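Local coordinates for adhesion and penetration protein autotransporter (Haemophilus influenzae, PDB 3SYJ), which promotes bacterial adherence to and invasion of host cells, self-associates through its secreted passenger domain, and is probably a serine protease, at residues T3-D8 and Y32-Q37; R101-K106 and G326-S331; F489-N494 and T515-I520; P803-L808 and F850-V855. All blocks are in the same frame, centred on the assembly; numbering follows the deposited sequence.

Contact 1: T3-D8 and Y32-Q37; sequences TYFGID and YNKQGQ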
loop_
_atom_site.group_PDB
_atom_site.type_symbol
_atom_site.label_atom_id
_atom_site.label_comp_id
_atom_site.label_asym_id
_atom_site.label_seq_id
_atom_site.Cartn_x
_atom_site.Cartn_y
_atom_site.Cartn_z
ATOM N N THR A 3 -3.734 -16.162 64.440
ATOM C CA THR A 3 -4.534 -16.018 63.240
ATOM C C THR A 3 -5.748 -16.955 63.286
ATOM O O THR A 3 -5.857 -17.811 64.169
ATOM C CB THR A 3 -3.698 -16.317 61.976
ATOM O OG1 THR A 3 -3.308 -17.697 61.962
ATOM C CG2 THR A 3 -2.449 -15.435 61.936
ATOM N N TYR A 4 -6.648 -16.779 62.325
ATOM C CA TYR A 4 -7.853 -17.583 62.203
ATOM C C TYR A 4 -7.652 -18.692 61.171
ATOM O O TYR A 4 -7.486 -18.426 59.978
ATOM C CB TYR A 4 -9.020 -16.678 61.799
ATOM C CG TYR A 4 -10.334 -17.379 61.562
ATOM C CD1 TYR A 4 -10.708 -18.486 62.318
ATOM C CD2 TYR A 4 -11.222 -16.912 60.600
ATOM C CE1 TYR A 4 -11.920 -19.125 62.099
ATOM C CE2 TYR A 4 -12.434 -17.540 60.375
ATOM C CZ TYR A 4 -12.780 -18.645 61.129
ATOM O OH TYR A 4 -13.989 -19.266 60.910
ATOM N N PHE A 5 -7.668 -19.937 61.641
ATOM C CA PHE A 5 -7.474 -21.102 60.783
ATOM C C PHE A 5 -8.560 -21.239 59.713
ATOM O O PHE A 5 -8.398 -21.990 58.748
ATOM C CB PHE A 5 -7.387 -22.383 61.624
ATOM C CG PHE A 5 -7.055 -23.615 60.824
ATOM C CD1 PHE A 5 -5.803 -23.763 60.250
ATOM C CD2 PHE A 5 -7.994 -24.622 60.646
ATOM C CE1 PHE A 5 -5.487 -24.891 59.510
ATOM C CE2 PHE A 5 -7.686 -25.755 59.911
ATOM C CZ PHE A 5 -6.430 -25.891 59.342
ATOM N N GLY A 6 -9.654 -20.503 59.876
ATOM C CA GLY A 6 -10.709 -20.474 58.876
ATOM C C GLY A 6 -10.358 -19.667 57.633
ATOM O O GLY A 6 -11.100 -19.671 56.645
ATOM N N ILE A 7 -9.225 -18.970 57.691
ATOM C CA ILE A 7 -8.721 -18.184 56.567
ATOM C C ILE A 7 -7.292 -18.632 56.246
ATOM O O ILE A 7 -6.507 -18.898 57.164
ATOM C CB ILE A 7 -8.746 -16.681 56.902
ATOM C CG1 ILE A 7 -10.186 -16.170 56.932
ATOM C CG2 ILE A 7 -7.916 -15.872 55.908
ATOM C CD1 ILE A 7 -10.330 -14.822 57.591
ATOM N N ASP A 8 -6.969 -18.745 54.954
ATOM C CA ASP A 8 -5.628 -19.151 54.522
ATOM C C ASP A 8 -4.567 -18.393 55.291
ATOM O O ASP A 8 -4.623 -17.169 55.395
ATOM C CB ASP A 8 -5.417 -18.875 53.037
ATOM C CG ASP A 8 -6.161 -19.843 52.153
ATOM O OD1 ASP A 8 -6.526 -20.936 52.630
ATOM O OD2 ASP A 8 -6.378 -19.510 50.974
ATOM N N TYR A 32 -11.131 -13.917 51.188
ATOM C CA TYR A 32 -12.083 -15.027 51.218
ATOM C C TYR A 32 -11.682 -16.041 52.282
ATOM O O TYR A 32 -10.501 -16.189 52.573
ATOM C CB TYR A 32 -12.157 -15.705 49.846
ATOM C CG TYR A 32 -12.553 -14.762 48.736
ATOM C CD1 TYR A 32 -13.890 -14.528 48.439
ATOM C CD2 TYR A 32 -11.589 -14.086 48.000
ATOM C CE1 TYR A 32 -14.257 -13.652 47.435
ATOM C CE2 TYR A 32 -11.943 -13.211 46.993
ATOM C CZ TYR A 32 -13.276 -12.996 46.713
ATOM O OH TYR A 32 -13.627 -12.125 45.710
ATOM N N ASN A 33 -12.659 -16.725 52.876
ATOM C CA ASN A 33 -12.349 -17.803 53.809
ATOM C C ASN A 33 -12.079 -19.121 53.083
ATOM O O ASN A 33 -12.102 -19.181 51.851
ATOM C CB ASN A 33 -13.425 -17.964 54.888
ATOM C CG ASN A 33 -14.794 -18.354 54.324
ATOM O OD1 ASN A 33 -14.911 -18.908 53.230
ATOM N ND2 ASN A 33 -15.837 -18.059 55.084
ATOM N N LYS A 34 -11.805 -20.176 53.842
ATOM C CA LYS A 34 -11.454 -21.443 53.222
ATOM C C LYS A 34 -12.644 -22.048 52.481
ATOM O O LYS A 34 -12.481 -22.955 51.668
ATOM C CB LYS A 34 -10.851 -22.408 54.245
ATOM C CG LYS A 34 -9.484 -21.935 54.740
ATOM C CD LYS A 34 -8.771 -22.956 55.611
ATOM C CE LYS A 34 -7.344 -22.496 55.900
ATOM N NZ LYS A 34 -6.712 -23.184 57.061
ATOM N N GLN A 35 -13.837 -21.521 52.742
ATOM C CA GLN A 35 -15.032 -21.963 52.025
ATOM C C GLN A 35 -15.277 -21.100 50.802
ATOM O O GLN A 35 -16.332 -21.188 50.174
ATOM C CB GLN A 35 -16.267 -21.944 52.931
ATOM C CG GLN A 35 -16.309 -23.063 53.950
ATOM C CD GLN A 35 -15.285 -22.901 55.056
ATOM O OE1 GLN A 35 -15.250 -21.876 55.738
ATOM N NE2 GLN A 35 -14.454 -23.928 55.254
ATOM N N GLY A 36 -14.303 -20.256 50.478
ATOM C CA GLY A 36 -14.361 -19.454 49.273
ATOM C C GLY A 36 -15.394 -18.358 49.374
ATOM O O GLY A 36 -15.884 -17.853 48.369
ATOM N N GLN A 37 -15.723 -17.976 50.599
ATOM C CA GLN A 37 -16.715 -16.936 50.811
ATOM C C GLN A 37 -16.060 -15.633 51.269
ATOM O O GLN A 37 -15.127 -15.639 52.075
ATOM C CB GLN A 37 -17.750 -17.398 51.835
ATOM C CG GLN A 37 -18.557 -18.603 51.396
ATOM C CD GLN A 37 -19.201 -19.280 52.575
ATOM O OE1 GLN A 37 -18.669 -19.240 53.682
ATOM N NE2 GLN A 37 -20.359 -19.897 52.356
HETATM O O HOH W 1 -13.793 -20.601 57.586
HETATM O O HOH W 2 -4.982 -20.882 58.181
HETATM O O HOH W 3 -8.921 -18.432 52.881
#
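One face of the F5 ring carries the ammonium of K34, with NZ 3.4 Å from the ring centroid and 20° off its normal, a cation-pi contact displaced toward the CD1-CE1 rim. The same ring meets W161 with the planes at about 40°, and M608 and E609 of helix 603-609 also touch it. G6 N sits over one face of the Y4 ring, toward its rim. K34 approaches at about a right angle to F5, its chain extended beyond CG. With CG anti to the backbone N, the phenyl stands beside its own carbonyl, and K34 NZ can meet both ring face and F5 O. NZ donates to F5 O at 2.7 Å, in the carbonyl plane, and to a water that lies 2.7 Å from I7 O; its salt bridge to E609 ties this corner of the protease domain, of the S6 (IgA1 protease-like) family, to a helix far along the chain. Two type I beta turns meet here, Y4 to I7 and N33 to G36, and K34 N donates to G6 O (2.9 Å) to join them. N33 CB packs on that same G6 O at 3.4 Å. N33 OD1 reaches past the turn to accept Q37 N at 2.9 Å, the donor lying well above the amide plane.

Contact 2: R101-K106 and G326-S331; sequences RNNYKK and GPNIYS
R101 CG stands anti to the carbonyl carbon, and the chain bends at chi3 (144°), a torsion that sets NE; the first torsion of N328 puts its amide beside its own backbone N. R101 NE donates to I329 O at 3.1 Å with an N-H...O angle of 156°. The acceptor lies close to the guanidinium plane, at its edge, whereas NE stands above the plane of the I329 carbonyl. R101 CD meanwhile packs on the N328 backbone, 3.6 Å from N328 C. Beside this grip the two asparagines join: N103 ND2 donates to N328 OD1 at 3.2 Å, the amide planes nearly perpendicular at 86°. The segments belong to different parts of the passenger domain. Residues 101-106 form a loop of the S6-family protease domain, and 326-331 includes a short strand, 329-330, paired antiparallel with strand 315-316 in an excursion from the first coils of the beta-helix. N103 is held on both ends of its amide, since OD1 accepts from H117 ND1 and ND2 also reaches K318 O. A water lies 2.8 Å from N328 OD1, probably as a second donor, and accepts a weak bond from R101 NH1. The other end of the N328 amide is fixed by G326 O, which accepts from ND2 at 2.9 Å. Further along, the Y330 CB lies 4.4 Å from R101 CG, and the backbone N of R101 is bound by D317.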
loop_
_atom_site.group_PDB
_atom_site.type_symbol
_atom_site.label_atom_id
_atom_site.label_comp_id
_atom_site.label_asym_id
_atom_site.label_seq_id
_atom_site.Cartn_x
_atom_site.Cartn_y
_atom_site.Cartn_z
ATOM N N ARG A 101 20.276 2.590 74.256
ATOM C CA ARG A 101 18.927 2.027 74.362
ATOM C C ARG A 101 17.868 3.076 74.672
ATOM O O ARG A 101 16.722 2.953 74.246
ATOM C CB ARG A 101 18.878 0.932 75.431
ATOM C CG ARG A 101 19.924 -0.147 75.248
ATOM C CD ARG A 101 19.472 -1.470 75.836
ATOM N NE ARG A 101 19.950 -2.562 74.999
ATOM C CZ ARG A 101 19.167 -3.411 74.342
ATOM N NH1 ARG A 101 17.847 -3.340 74.439
ATOM N NH2 ARG A 101 19.713 -4.357 73.608
ATOM N N ASN A 102 18.261 4.101 75.417
ATOM C CA ASN A 102 17.333 5.122 75.879
ATOM C C ASN A 102 16.105 4.506 76.540
ATOM O O ASN A 102 14.973 4.749 76.129
ATOM C CB ASN A 102 16.930 6.058 74.738
ATOM C CG ASN A 102 18.108 6.869 74.204
ATOM O OD1 ASN A 102 18.837 7.496 74.967
ATOM N ND2 ASN A 102 18.290 6.858 72.891
ATOM N N ASN A 103 16.348 3.705 77.573
ATOM C CA ASN A 103 15.277 3.174 78.401
ATOM C C ASN A 103 14.604 4.304 79.174
ATOM O O ASN A 103 15.256 5.064 79.884
ATOM C CB ASN A 103 15.804 2.098 79.358
ATOM C CG ASN A 103 16.292 0.852 78.630
ATOM O OD1 ASN A 103 15.743 0.464 77.602
ATOM N ND2 ASN A 103 17.328 0.220 79.167
ATOM N N TYR A 104 13.294 4.414 79.004
ATOM C CA TYR A 104 12.483 5.422 79.675
ATOM C C TYR A 104 12.659 5.400 81.194
ATOM O O TYR A 104 12.695 4.336 81.804
ATOM C CB TYR A 104 11.026 5.145 79.346
ATOM C CG TYR A 104 10.079 6.283 79.582
ATOM C CD1 TYR A 104 9.846 7.228 78.593
ATOM C CD2 TYR A 104 9.377 6.388 80.775
ATOM C CE1 TYR A 104 8.955 8.258 78.795
ATOM C CE2 TYR A 104 8.484 7.415 80.987
ATOM C CZ TYR A 104 8.275 8.346 79.995
ATOM O OH TYR A 104 7.382 9.375 80.197
ATOM N N LYS A 105 12.770 6.580 81.795
ATOM C CA LYS A 105 12.772 6.707 83.247
ATOM C C LYS A 105 11.524 7.462 83.674
ATOM O O LYS A 105 11.334 8.619 83.304
ATOM C CB LYS A 105 14.013 7.457 83.743
ATOM C CG LYS A 105 14.085 7.614 85.269
ATOM C CD LYS A 105 15.008 8.762 85.680
ATOM C CE LYS A 105 15.183 8.868 87.200
ATOM N NZ LYS A 105 16.235 7.948 87.744
ATOM N N LYS A 106 10.673 6.802 84.451
ATOM C CA LYS A 106 9.471 7.429 84.982
ATOM C C LYS A 106 9.807 8.380 86.128
ATOM O O LYS A 106 10.460 7.994 87.098
ATOM C CB LYS A 106 8.499 6.359 85.468
ATOM C CG LYS A 106 7.112 6.878 85.829
ATOM C CD LYS A 106 6.238 5.724 86.312
ATOM C CE LYS A 106 4.840 6.166 86.697
ATOM N NZ LYS A 106 4.047 5.002 87.192
ATOM N N GLY A 326 18.832 -7.136 82.719
ATOM C CA GLY A 326 19.320 -8.044 81.700
ATOM C C GLY A 326 20.523 -7.417 81.019
ATOM O O GLY A 326 20.947 -6.324 81.401
ATOM N N PRO A 327 21.019 -7.992 79.930
ATOM C CA PRO A 327 22.186 -7.461 79.234
ATOM C C PRO A 327 22.145 -5.976 78.842
ATOM O O PRO A 327 23.070 -5.275 79.125
ATOM C CB PRO A 327 22.295 -8.358 78.030
ATOM C CG PRO A 327 21.638 -9.538 78.411
ATOM C CD PRO A 327 20.525 -9.177 79.255
ATOM N N ASN A 328 21.070 -5.494 78.258
ATOM C CA ASN A 328 20.933 -4.060 78.026
ATOM C C ASN A 328 22.146 -3.379 77.381
ATOM O O ASN A 328 22.547 -2.312 77.750
ATOM C CB ASN A 328 20.585 -3.347 79.302
ATOM C CG ASN A 328 19.183 -3.532 79.685
ATOM O OD1 ASN A 328 18.334 -2.870 79.183
ATOM N ND2 ASN A 328 18.932 -4.421 80.609
ATOM N N ILE A 329 22.701 -4.043 76.409
ATOM C CA ILE A 329 23.929 -3.635 75.824
ATOM C C ILE A 329 23.828 -2.339 75.035
ATOM O O ILE A 329 22.945 -2.173 74.250
ATOM C CB ILE A 329 24.473 -4.735 74.981
ATOM C CG1 ILE A 329 25.026 -5.826 75.886
ATOM C CG2 ILE A 329 25.500 -4.201 74.081
ATOM C CD1 ILE A 329 25.013 -7.144 75.294
ATOM N N TYR A 330 24.751 -1.424 75.264
ATOM C CA TYR A 330 24.909 -0.256 74.401
ATOM C C TYR A 330 26.368 0.029 74.072
ATOM O O TYR A 330 27.224 -0.726 74.455
ATOM C CB TYR A 330 24.182 0.953 74.961
ATOM C CG TYR A 330 24.936 1.732 75.953
ATOM C CD1 TYR A 330 25.174 3.064 75.775
ATOM C CD2 TYR A 330 25.417 1.145 77.094
ATOM C CE1 TYR A 330 25.859 3.762 76.698
ATOM C CE2 TYR A 330 26.092 1.835 77.987
ATOM C CZ TYR A 330 26.316 3.143 77.797
ATOM O OH TYR A 330 26.982 3.828 78.720
ATOM N N SER A 331 26.638 1.104 73.325
ATOM C CA SER A 331 27.999 1.396 72.901
ATOM C C SER A 331 28.419 2.793 73.343
ATOM O O SER A 331 28.217 3.767 72.619
ATOM C CB SER A 331 28.110 1.274 71.386
ATOM O OG SER A 331 29.459 1.412 70.968
HETATM O O HOH W 4 16.513 -2.814 77.084
#

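Contact 3: F489-N494 and T515-I520; sequences FKRIQN and TGNESI
Where the strands ending at F489 and before T515 give way to loops, the backbones stay paired: T515 N donates to F489 O at 2.9 Å, nearly along the C=O axis, and G516 N makes a weak bond to K490 O at 2.8 Å. K490 and G516 have their CA atoms 4.5 Å apart. At phi 83° and psi 176° a side chain on G516 would collide with the carbonyl oxygen before it, which suits glycine. T515 OG1 lies between the backbone N and the carbonyl carbon (chi1 60°), which brings it within 3.6 Å of K490 CA. K490 runs extended beyond CG, with CB resting 3.4 Å from G516 O. R491 presents its aliphatic part to the amide of N517, the two side chains crossing obliquely, and its CD is the closest carbon to that amide. Strands 487-489 and 510-514 pair in parallel between neighbouring coils of the beta-helix, so this contact continues that pairing into the loops. The charged ends have partners outside the two segments: K490 NZ forms a salt bridge with D469, while R491 binds D90 and D532, the first of them in the protease domain. E518 OE1 stays 4.4 Å from K490 NZ, beyond a salt bridge. The chemistry implies that main-chain bonds join the two loops to each other, whereas the charges of K490 and R491 anchor the 489-494 side alone to its surroundings.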
loop_
_atom_site.group_PDB
_atom_site.type_symbol
_atom_site.label_atom_id
_atom_site.label_comp_id
_atom_site.label_asym_id
_atom_site.label_seq_id
_atom_site.Cartn_x
_atom_site.Cartn_y
_atom_site.Cartn_z
ATOM N N PHE A 489 29.149 -5.772 32.859
ATOM C CA PHE A 489 28.928 -6.616 34.032
ATOM C C PHE A 489 29.136 -8.085 33.673
ATOM O O PHE A 489 28.911 -8.494 32.529
ATOM C CB PHE A 489 27.495 -6.478 34.543
ATOM C CG PHE A 489 27.163 -5.133 35.126
ATOM C CD1 PHE A 489 27.182 -4.939 36.496
ATOM C CD2 PHE A 489 26.778 -4.086 34.316
ATOM C CE1 PHE A 489 26.853 -3.713 37.047
ATOM C CE2 PHE A 489 26.443 -2.853 34.857
ATOM C CZ PHE A 489 26.479 -2.667 36.222
ATOM N N LYS A 490 29.556 -8.880 34.650
ATOM C CA LYS A 490 29.473 -10.329 34.518
ATOM C C LYS A 490 28.044 -10.729 34.866
ATOM O O LYS A 490 27.318 -11.260 34.027
ATOM C CB LYS A 490 30.482 -11.009 35.434
ATOM C CG LYS A 490 31.916 -10.716 35.040
ATOM C CD LYS A 490 32.896 -11.169 36.106
ATOM C CE LYS A 490 34.290 -10.628 35.832
ATOM N NZ LYS A 490 35.090 -10.552 37.084
ATOM N N ARG A 491 27.641 -10.452 36.103
ATOM C CA ARG A 491 26.228 -10.452 36.465
ATOM C C ARG A 491 25.893 -9.172 37.226
ATOM O O ARG A 491 26.744 -8.610 37.925
ATOM C CB ARG A 491 25.854 -11.684 37.296
ATOM C CG ARG A 491 26.682 -11.890 38.544
ATOM C CD ARG A 491 26.228 -13.137 39.329
ATOM N NE ARG A 491 25.194 -12.781 40.284
ATOM C CZ ARG A 491 25.427 -12.483 41.557
ATOM N NH1 ARG A 491 26.657 -12.530 42.051
ATOM N NH2 ARG A 491 24.421 -12.144 42.338
ATOM N N ILE A 492 24.663 -8.695 37.084
ATOM C CA ILE A 492 24.229 -7.539 37.853
ATOM C C ILE A 492 23.577 -8.026 39.142
ATOM O O ILE A 492 22.659 -8.837 39.106
ATOM C CB ILE A 492 23.237 -6.659 37.058
ATOM C CG1 ILE A 492 23.819 -6.286 35.691
ATOM C CG2 ILE A 492 22.898 -5.389 37.829
ATOM C CD1 ILE A 492 22.801 -5.651 34.760
ATOM N N GLN A 493 24.072 -7.561 40.283
ATOM C CA GLN A 493 23.428 -7.863 41.553
ATOM C C GLN A 493 22.175 -7.018 41.676
ATOM O O GLN A 493 22.236 -5.787 41.665
ATOM C CB GLN A 493 24.359 -7.565 42.715
ATOM C CG GLN A 493 25.615 -8.389 42.713
ATOM C CD GLN A 493 26.332 -8.301 44.034
ATOM O OE1 GLN A 493 25.822 -8.756 45.053
ATOM N NE2 GLN A 493 27.523 -7.702 44.027
ATOM N N ASN A 494 21.037 -7.684 41.778
ATOM C CA ASN A 494 19.777 -6.985 41.893
ATOM C C ASN A 494 18.810 -7.856 42.667
ATOM O O ASN A 494 18.900 -9.081 42.616
ATOM C CB ASN A 494 19.214 -6.648 40.508
ATOM C CG ASN A 494 18.827 -7.884 39.722
ATOM O OD1 ASN A 494 19.691 -8.645 39.276
ATOM N ND2 ASN A 494 17.527 -8.088 39.539
ATOM N N THR A 515 28.062 -10.103 30.297
ATOM C CA THR A 515 28.842 -11.225 29.761
ATOM C C THR A 515 28.570 -12.567 30.452
ATOM O O THR A 515 29.017 -13.614 29.986
ATOM C CB THR A 515 30.354 -10.936 29.830
ATOM O OG1 THR A 515 30.740 -10.715 31.195
ATOM C CG2 THR A 515 30.691 -9.699 29.003
ATOM N N GLY A 516 27.833 -12.539 31.555
ATOM C CA GLY A 516 27.521 -13.756 32.279
ATOM C C GLY A 516 28.649 -14.154 33.210
ATOM O O GLY A 516 29.694 -13.510 33.237
ATOM N N ASN A 517 28.435 -15.210 33.983
ATOM C CA ASN A 517 29.435 -15.658 34.936
ATOM C C ASN A 517 30.673 -16.172 34.216
ATOM O O ASN A 517 30.574 -16.868 33.203
ATOM C CB ASN A 517 28.870 -16.737 35.863
ATOM C CG ASN A 517 27.896 -16.179 36.876
ATOM O OD1 ASN A 517 26.877 -16.793 37.180
ATOM N ND2 ASN A 517 28.204 -15.005 37.407
ATOM N N GLU A 518 31.831 -15.810 34.756
ATOM C CA GLU A 518 33.127 -16.219 34.220
ATOM C C GLU A 518 33.286 -17.741 34.139
ATOM O O GLU A 518 33.668 -18.271 33.099
ATOM C CB GLU A 518 34.251 -15.601 35.060
ATOM C CG GLU A 518 35.631 -16.189 34.823
ATOM C CD GLU A 518 36.731 -15.361 35.472
ATOM O OE1 GLU A 518 36.788 -14.137 35.212
ATOM O OE2 GLU A 518 37.537 -15.931 36.240
ATOM N N SER A 519 32.989 -18.439 35.232
ATOM C CA SER A 519 33.098 -19.893 35.250
ATOM C C SER A 519 31.870 -20.524 35.863
ATOM O O SER A 519 31.217 -19.916 36.702
ATOM C CB SER A 519 34.321 -20.338 36.052
ATOM O OG SER A 519 34.253 -21.735 36.331
ATOM N N ILE A 520 31.558 -21.746 35.441
ATOM C CA ILE A 520 30.500 -22.529 36.067
ATOM C C ILE A 520 31.076 -23.748 36.782
ATOM O O ILE A 520 30.355 -24.672 37.144
ATOM C CB ILE A 520 29.440 -22.980 35.057
ATOM C CG1 ILE A 520 30.101 -23.690 33.874
ATOM C CG2 ILE A 520 28.623 -21.787 34.588
ATOM C CD1 ILE A 520 29.157 -24.582 33.104
#

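Contact 4: P803-L808 and F850-V855; sequences PSDTTL and FNTLTV
Three backbone bonds join strands 806-808 and 852-855: T806 N to T852 O, T854 N to T806 O at 3.0 Å, and L808 N to T854 O at 2.9 Å. The middle one is almost straight, with an angle of 178° at the hydrogen. Ahead of the strand, D805 extends this pattern with its side chain: OD1 accepts T852 N at 3.0 Å, the N-H arriving from above the carboxylate plane. A water gives D805 OD1 a weak bond and donates to F850 O as well. D805 OD2 faces K635 of the second subunit in a long, weak ion pair, and T807 packs on N656 of that subunit. The parallel register, T806 with L853, T807 with T854 and L808 with V855, is that of stacked coils in a right-handed beta-helix, here near the C-terminal end of the passenger domain. CA-H...O contacts supplement the pairing, one from T807 CA to T854 O. Inside the helix, T806 and L853 lie side by side, and T806 CG2 presses on L853 CD1 at 3.5 Å, tighter than usual for two carbons. L808, two residues beyond T806 on the same strand, brings CD1 to 4.0 Å from L853 CD1. W800 packs against both T806 and L808, while F865 touches L853. On the other face T807 and T854 run alongside each other, OG1 of T807 lying 4.2 Å from T854 CB. N851 lays its amide against S804, with OD1 3.7 Å from S804 CA; its ND2 is bound by L820 O.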
loop_
_atom_site.group_PDB
_atom_site.type_symbol
_atom_site.label_atom_id
_atom_site.label_comp_id
_atom_site.label_asym_id
_atom_site.label_seq_id
_atom_site.Cartn_x
_atom_site.Cartn_y
_atom_site.Cartn_z
ATOM N N PRO A 803 -8.522 -14.273 -2.931
ATOM C CA PRO A 803 -9.254 -13.002 -2.869
ATOM C C PRO A 803 -9.358 -12.312 -4.230
ATOM O O PRO A 803 -10.265 -11.505 -4.440
ATOM C CB PRO A 803 -8.388 -12.145 -1.931
ATOM C CG PRO A 803 -7.152 -12.992 -1.603
ATOM C CD PRO A 803 -7.100 -14.086 -2.613
ATOM N N SER A 804 -8.428 -12.627 -5.131
ATOM C CA SER A 804 -8.342 -11.988 -6.440
ATOM C C SER A 804 -7.412 -12.768 -7.373
ATOM O O SER A 804 -6.817 -13.765 -6.971
ATOM C CB SER A 804 -7.835 -10.553 -6.286
ATOM O OG SER A 804 -6.515 -10.535 -5.766
ATOM N N ASP A 805 -7.292 -12.311 -8.617
ATOM C CA ASP A 805 -6.362 -12.916 -9.566
ATOM C C ASP A 805 -5.004 -13.128 -8.905
ATOM O O ASP A 805 -4.516 -12.265 -8.176
ATOM C CB ASP A 805 -6.196 -12.040 -10.812
ATOM C CG ASP A 805 -7.315 -12.234 -11.817
ATOM O OD1 ASP A 805 -8.337 -12.858 -11.465
ATOM O OD2 ASP A 805 -7.165 -11.761 -12.964
ATOM N N THR A 806 -4.395 -14.278 -9.172
ATOM C CA THR A 806 -3.168 -14.670 -8.489
ATOM C C THR A 806 -2.224 -15.416 -9.415
ATOM O O THR A 806 -2.661 -16.207 -10.250
ATOM C CB THR A 806 -3.474 -15.589 -7.285
ATOM O OG1 THR A 806 -3.688 -14.794 -6.114
ATOM C CG2 THR A 806 -2.320 -16.548 -7.029
ATOM N N THR A 807 -0.930 -15.173 -9.253
ATOM C CA THR A 807 0.072 -15.909 -10.011
ATOM C C THR A 807 1.055 -16.637 -9.104
ATOM O O THR A 807 1.561 -16.079 -8.130
ATOM C CB THR A 807 0.839 -14.987 -10.966
ATOM O OG1 THR A 807 -0.093 -14.349 -11.845
ATOM C CG2 THR A 807 1.845 -15.781 -11.787
ATOM N N LEU A 808 1.306 -17.869 -9.432
ATOM C CA LEU A 808 2.282 -18.659 -8.734
ATOM C C LEU A 808 3.152 -19.360 -9.743
ATOM O O LEU A 808 2.843 -19.432 -10.895
ATOM C CB LEU A 808 1.607 -19.695 -7.844
ATOM C CG LEU A 808 0.566 -19.263 -6.849
ATOM C CD1 LEU A 808 -0.089 -20.421 -6.258
ATOM C CD2 LEU A 808 1.139 -18.390 -5.792
ATOM N N PHE A 850 -15.071 -12.534 -11.380
ATOM C CA PHE A 850 -14.501 -13.875 -11.489
ATOM C C PHE A 850 -12.981 -13.831 -11.435
ATOM O O PHE A 850 -12.353 -12.891 -11.937
ATOM C CB PHE A 850 -14.974 -14.581 -12.763
ATOM C CG PHE A 850 -16.437 -14.923 -12.755
ATOM C CD1 PHE A 850 -16.920 -15.928 -11.934
ATOM C CD2 PHE A 850 -17.327 -14.240 -13.567
ATOM C CE1 PHE A 850 -18.265 -16.248 -11.922
ATOM C CE2 PHE A 850 -18.676 -14.554 -13.562
ATOM C CZ PHE A 850 -19.146 -15.559 -12.738
ATOM N N ASN A 851 -12.393 -14.854 -10.822
ATOM C CA ASN A 851 -10.949 -14.891 -10.614
ATOM C C ASN A 851 -10.251 -15.969 -11.424
ATOM O O ASN A 851 -10.866 -16.952 -11.840
ATOM C CB ASN A 851 -10.628 -15.084 -9.131
ATOM C CG ASN A 851 -11.097 -13.926 -8.281
ATOM O OD1 ASN A 851 -11.160 -12.784 -8.741
ATOM N ND2 ASN A 851 -11.428 -14.214 -7.028
ATOM N N THR A 852 -8.954 -15.774 -11.632
ATOM C CA THR A 852 -8.122 -16.751 -12.312
ATOM C C THR A 852 -6.878 -17.040 -11.481
ATOM O O THR A 852 -6.185 -16.123 -11.039
ATOM C CB THR A 852 -7.685 -16.250 -13.707
ATOM O OG1 THR A 852 -8.839 -16.047 -14.532
ATOM C CG2 THR A 852 -6.755 -17.254 -14.375
ATOM N N LEU A 853 -6.607 -18.317 -11.258
ATOM C CA LEU A 853 -5.347 -18.718 -10.664
ATOM C C LEU A 853 -4.429 -19.219 -11.770
ATOM O O LEU A 853 -4.759 -20.169 -12.475
ATOM C CB LEU A 853 -5.569 -19.804 -9.614
ATOM C CG LEU A 853 -4.328 -20.515 -9.064
ATOM C CD1 LEU A 853 -3.313 -19.527 -8.489
ATOM C CD2 LEU A 853 -4.732 -21.550 -8.025
ATOM N N THR A 854 -3.283 -18.569 -11.925
ATOM C CA THR A 854 -2.300 -18.967 -12.921
ATOM C C THR A 854 -1.142 -19.683 -12.243
ATOM O O THR A 854 -0.568 -19.166 -11.284
ATOM C CB THR A 854 -1.739 -17.739 -13.669
ATOM O OG1 THR A 854 -2.803 -17.048 -14.335
ATOM C CG2 THR A 854 -0.686 -18.161 -14.688
ATOM N N VAL A 855 -0.803 -20.872 -12.740
ATOM C CA VAL A 855 0.344 -21.627 -12.238
ATOM C C VAL A 855 1.424 -21.778 -13.312
ATOM O O VAL A 855 1.519 -22.817 -13.966
ATOM C CB VAL A 855 -0.065 -23.022 -11.744
ATOM C CG1 VAL A 855 1.124 -23.720 -11.092
ATOM C CG2 VAL A 855 -1.236 -22.918 -10.776
HETATM O O HOH W 5 -12.618 -13.688 -4.176
HETATM O O HOH W 6 -10.346 -10.649 -11.446
#

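Contact 1 is a surface contact within the protease domain, whereas contacts 2, 3 and 4 are partly buried. Contact 2 joins the protease domain to the start of the beta-helix; contacts 3 and 4 join successive coils of the helix itself. The chemistry follows: mainly side-chain donors, lysine, arginine and asparagine, in the first two, main-chain pairing in the last two, with a regular parallel strand pair across the segments and a buried, largely apolar face in contact 4 alone. Contacts 2 and 4 lie on opposite sides of the chain's centre, their centres about 93 Å apart. In contacts 1 and 3 salt bridges run between the protease domain and later parts of the chain.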